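Local coordinates for acyl-CoA dehydrogenase (Bacillus anthracis, PDB 3OWA) that oxidises acyl-CoA thioesters with bound FAD, probably introducing the alpha,beta double bond typical of its flavoenzyme family, at the interface of chains A and B. Residues are numbered along the deposited sequence; one frame, centred on the assembly and turned at random. Chains: chain A/B, Acyl-CoA dehydrogenase.

Contact 1: the interface of chains A and B. Residues chain A 377, 380-381, 384; chain B 228, 402, 405-406.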
loop_
_atom_site.group_PDB
_atom_site.type_symbol
_atom_site.label_atom_id
_atom_site.label_comp_id
_atom_site.label_asym_id
_atom_site.label_seq_id
_atom_site.Cartn_x
_atom_site.Cartn_y
_atom_site.Cartn_z
ATOM N N ASP A 377 6.295 2.274 -1.031
ATOM C CA ASP A 377 6.041 0.881 -1.243
ATOM C C ASP A 377 6.930 0.331 -2.405
ATOM O O ASP A 377 7.437 -0.809 -2.339
ATOM C CB ASP A 377 4.575 0.668 -1.559
ATOM C CG ASP A 377 4.256 -0.797 -1.753
ATOM O OD1 ASP A 377 4.290 -1.519 -0.740
ATOM O OD2 ASP A 377 3.991 -1.242 -2.904
ATOM N N VAL A 380 10.566 0.172 -1.064
ATOM C CA VAL A 380 10.840 -1.029 -0.375
ATOM C C VAL A 380 11.047 -2.215 -1.339
ATOM O O VAL A 380 11.983 -3.005 -1.135
ATOM C CB VAL A 380 9.642 -1.383 0.615
ATOM C CG1 VAL A 380 9.802 -2.793 1.102
ATOM C CG2 VAL A 380 9.610 -0.366 1.807
ATOM N N GLN A 381 10.156 -2.397 -2.328
ATOM C CA GLN A 381 10.252 -3.508 -3.256
ATOM C C GLN A 381 11.582 -3.467 -4.032
ATOM O O GLN A 381 12.228 -4.494 -4.242
ATOM C CB GLN A 381 9.094 -3.493 -4.277
ATOM C CG GLN A 381 8.927 -4.808 -5.020
ATOM C CD GLN A 381 8.424 -5.902 -4.079
ATOM O OE1 GLN A 381 7.979 -5.583 -2.987
ATOM N NE2 GLN A 381 8.537 -7.202 -4.473
ATOM N N GLY A 384 14.176 -4.937 -1.967
ATOM C CA GLY A 384 14.010 -6.336 -1.598
ATOM C C GLY A 384 13.940 -6.522 -0.089
ATOM O O GLY A 384 13.395 -5.679 0.632
HETATM N N MSE B 228 11.112 -4.972 10.149
HETATM C CA MSE B 228 9.891 -4.190 10.158
HETATM C C MSE B 228 8.732 -4.956 10.791
HETATM O O MSE B 228 7.892 -4.368 11.508
HETATM C CB MSE B 228 9.503 -3.845 8.726
HETATM C CG MSE B 228 8.343 -2.839 8.665
HETATM SE SE MSE B 228 7.563 -2.896 6.938
HETATM C CE MSE B 228 8.877 -1.821 5.918
ATOM N N ARG B 402 4.166 -7.078 4.707
ATOM C CA ARG B 402 4.949 -6.433 3.620
ATOM C C ARG B 402 5.993 -7.400 3.022
ATOM O O ARG B 402 6.338 -7.350 1.804
ATOM C CB ARG B 402 5.576 -5.108 4.109
ATOM C CG ARG B 402 6.337 -4.288 2.971
ATOM C CD ARG B 402 5.311 -4.022 1.805
ATOM N NE ARG B 402 5.904 -3.402 0.626
ATOM C CZ ARG B 402 6.584 -4.069 -0.316
ATOM N NH1 ARG B 402 6.774 -5.357 -0.222
ATOM N NH2 ARG B 402 7.076 -3.436 -1.365
ATOM N N ARG B 405 5.516 -10.143 -0.200
ATOM C CA ARG B 405 5.714 -9.808 -1.615
ATOM C C ARG B 405 7.165 -9.974 -2.075
ATOM O O ARG B 405 7.516 -9.804 -3.282
ATOM C CB ARG B 405 5.211 -8.363 -1.832
ATOM C CG ARG B 405 3.636 -8.278 -1.628
ATOM C CD ARG B 405 3.102 -6.880 -1.514
ATOM N NE ARG B 405 3.677 -6.050 -2.573
ATOM C CZ ARG B 405 3.816 -4.741 -2.516
ATOM N NH1 ARG B 405 3.368 -4.047 -1.447
ATOM N NH2 ARG B 405 4.393 -4.128 -3.557
ATOM N N ILE B 406 8.019 -10.274 -1.099
ATOM C CA ILE B 406 9.424 -10.462 -1.314
ATOM C C ILE B 406 9.876 -11.918 -1.143
ATOM O O ILE B 406 10.647 -12.423 -1.990
ATOM C CB ILE B 406 10.241 -9.515 -0.426
ATOM C CG1 ILE B 406 10.089 -8.096 -0.948
ATOM C CG2 ILE B 406 11.727 -9.859 -0.477
ATOM C CD1 ILE B 406 10.288 -7.036 0.161
#

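Contact 2: the interface of chains A and B. Residues chain A 575-577; chain B 552-553.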
loop_
_atom_site.group_PDB
_atom_site.type_symbol
_atom_site.label_atom_id
_atom_site.label_comp_id
_atom_site.label_asym_id
_atom_site.label_seq_id
_atom_site.Cartn_x
_atom_site.Cartn_y
_atom_site.Cartn_z
ATOM N N PRO A 575 -3.821 6.786 -28.151
ATOM C CA PRO A 575 -3.007 6.518 -26.983
ATOM C C PRO A 575 -1.517 6.474 -27.339
ATOM O O PRO A 575 -1.167 6.193 -28.479
ATOM C CB PRO A 575 -3.517 5.151 -26.515
ATOM C CG PRO A 575 -3.987 4.495 -27.762
ATOM C CD PRO A 575 -4.610 5.613 -28.555
ATOM N N LEU A 576 -0.667 6.807 -26.371
ATOM C CA LEU A 576 0.784 6.750 -26.516
ATOM C C LEU A 576 1.315 5.419 -26.061
ATOM O O LEU A 576 0.658 4.713 -25.293
ATOM C CB LEU A 576 1.439 7.813 -25.650
ATOM C CG LEU A 576 0.984 9.261 -25.815
ATOM C CD1 LEU A 576 1.565 10.081 -24.660
ATOM C CD2 LEU A 576 1.405 9.815 -27.192
ATOM N N ASN A 577 2.510 5.088 -26.537
ATOM C CA ASN A 577 3.291 3.962 -26.031
ATOM C C ASN A 577 4.205 4.451 -24.898
ATOM O O ASN A 577 5.220 5.103 -25.141
ATOM C CB ASN A 577 4.112 3.337 -27.180
ATOM C CG ASN A 577 4.979 2.182 -26.727
ATOM O OD1 ASN A 577 4.816 1.645 -25.619
ATOM N ND2 ASN A 577 5.923 1.789 -27.587
ATOM N N ILE B 552 -0.281 -1.781 -27.795
ATOM C CA ILE B 552 0.319 -0.478 -28.127
ATOM C C ILE B 552 1.849 -0.508 -28.139
ATOM O O ILE B 552 2.478 0.276 -28.848
ATOM C CB ILE B 552 -0.136 0.632 -27.167
ATOM C CG1 ILE B 552 -1.615 0.945 -27.361
ATOM C CG2 ILE B 552 0.626 1.919 -27.432
ATOM C CD1 ILE B 552 -2.177 1.827 -26.276
ATOM N N ALA B 553 2.445 -1.421 -27.383
ATOM C CA ALA B 553 3.895 -1.501 -27.315
ATOM C C ALA B 553 4.425 -2.370 -28.437
ATOM O O ALA B 553 5.610 -2.345 -28.755
ATOM C CB ALA B 553 4.330 -2.084 -25.958
HETATM O O HOH W 1 7.488 -0.708 -27.131
#

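Contact 1: the interface of chains A and B
A:Asp377 turns CG anti to its own backbone N (chi1 -178°), which points the carboxylate at chain B, where B:Arg405 reaches it through a chain bent at chi3 (47°). The two residues belong to a polar patch between the subunits of an acyl-CoA dehydrogenase. Its chain A side is the end of helix 358-383 and A:Gly384, the first residue of 3-10 helix 384-388; its chain B side is the 3-10 helix 402-405 and B:Ile406. A:Gln381 and A:Gly384 also line an FAD pocket, so the contact may help place that wall of the cofactor site.

B:Arg405 grips the carboxylate end-on. B:Arg405 NH1 lies 2.8 Å from A:Asp377 OD1 and uses the syn lone pair. B:Arg405 NH2 meets A:Asp377 OD2 at 3.0 Å. This salt bridge would fix the rotation of the carboxylate. B:Arg402 forms a second one. B:Arg402 NE is 2.8 Å from A:Asp377 OD1, above the carboxylate plane. That bond is strongly bent, with OD1 well out of the guanidinium plane.

B:Arg402 NH2 also bonds the backbone O of A:Asp377. B:Arg402 NH1 and NH2 converge on A:Gln381 OE1, at 3.0 and 2.8 Å. The amide and guanidinium are nearly coplanar, 14° apart. A:Gln381 NE2 donates to B:Arg405 O at 3.0 Å, from above that carbonyl plane. The glutamine thus ties both arginines.

The guanidinium of B:Arg402 is sandwiched. A:Val380 CG1 covers one face, 3.7 Å from B:Arg402 CZ, and B:Arg405 NH1 lies over the other. The two guanidinium groups lie face over face, and the carboxylate at their rim would offset the charge they bring together. B:Ile406 CD1 rests near the backbone O of A:Gly384.

Contact 2: the interface of chains A and B
B:Ile552 packs against the backbone and proline ring of the segment A:Pro575 to A:Asn577. The partner chain buries 55 Å² of B:Ile552 and 43 Å² of A:Asn577. The isoleucine sits near the C-terminal end of helix 526-554. The chain A segment is a loop that leads into helix 578-592. This is a small, largely apolar patch of the two-fold interface, and both sides come from the C-terminal part of the protein.

The two branches of B:Ile552 divide the work. CG1 is anti to the carbonyl carbon (chi1 -68°) and chi2 extends the chain, which carries CD1 out to A:Pro575. There it touches the ring at CG and CB, and B:Ile552 CD1 is 3.6 Å from A:Pro575 CG. The shorter branch, CG2, lies against the backbone further along. B:Ile552 CG2 is 3.5 Å from A:Leu576 O and 3.6 Å from A:Asn577 CA. The contact with A:Leu576 is made by its backbone O.

A:Asn577 lies against the end of the chain B helix. Its CG is anti to its backbone N (chi1 179°), and this extends the amide alongside B:Ala553. A:Asn577 CG comes to 3.9 Å from B:Ala553 CA, so the amide makes a van der Waals contact with the alanine. OD1 is also close to the alanine CB. A water joins the two chains at this end. A:Asn577 ND2 lies 3.0 Å from the water. The same water is 3.0 Å from the backbone O of B:Ala553.

The C-alpha centres of contact 1 and contact 2 lie about 30 Å apart on the same two-fold interface. They share no residue and no secondary-structure element. Contact 1 joins helix 358-383 to the 3-10 helix 402-405, whereas contact 2 joins the loop before helix 578-592 to the end of helix 526-554. Contact 1 involves FAD-pocket residues and contact 2 does not. Each has a twin with the chains exchanged. Interface contacts thus occur at well-separated places, as expected of a broad dimer interface, although the structure alone does not show the oligomer in solution.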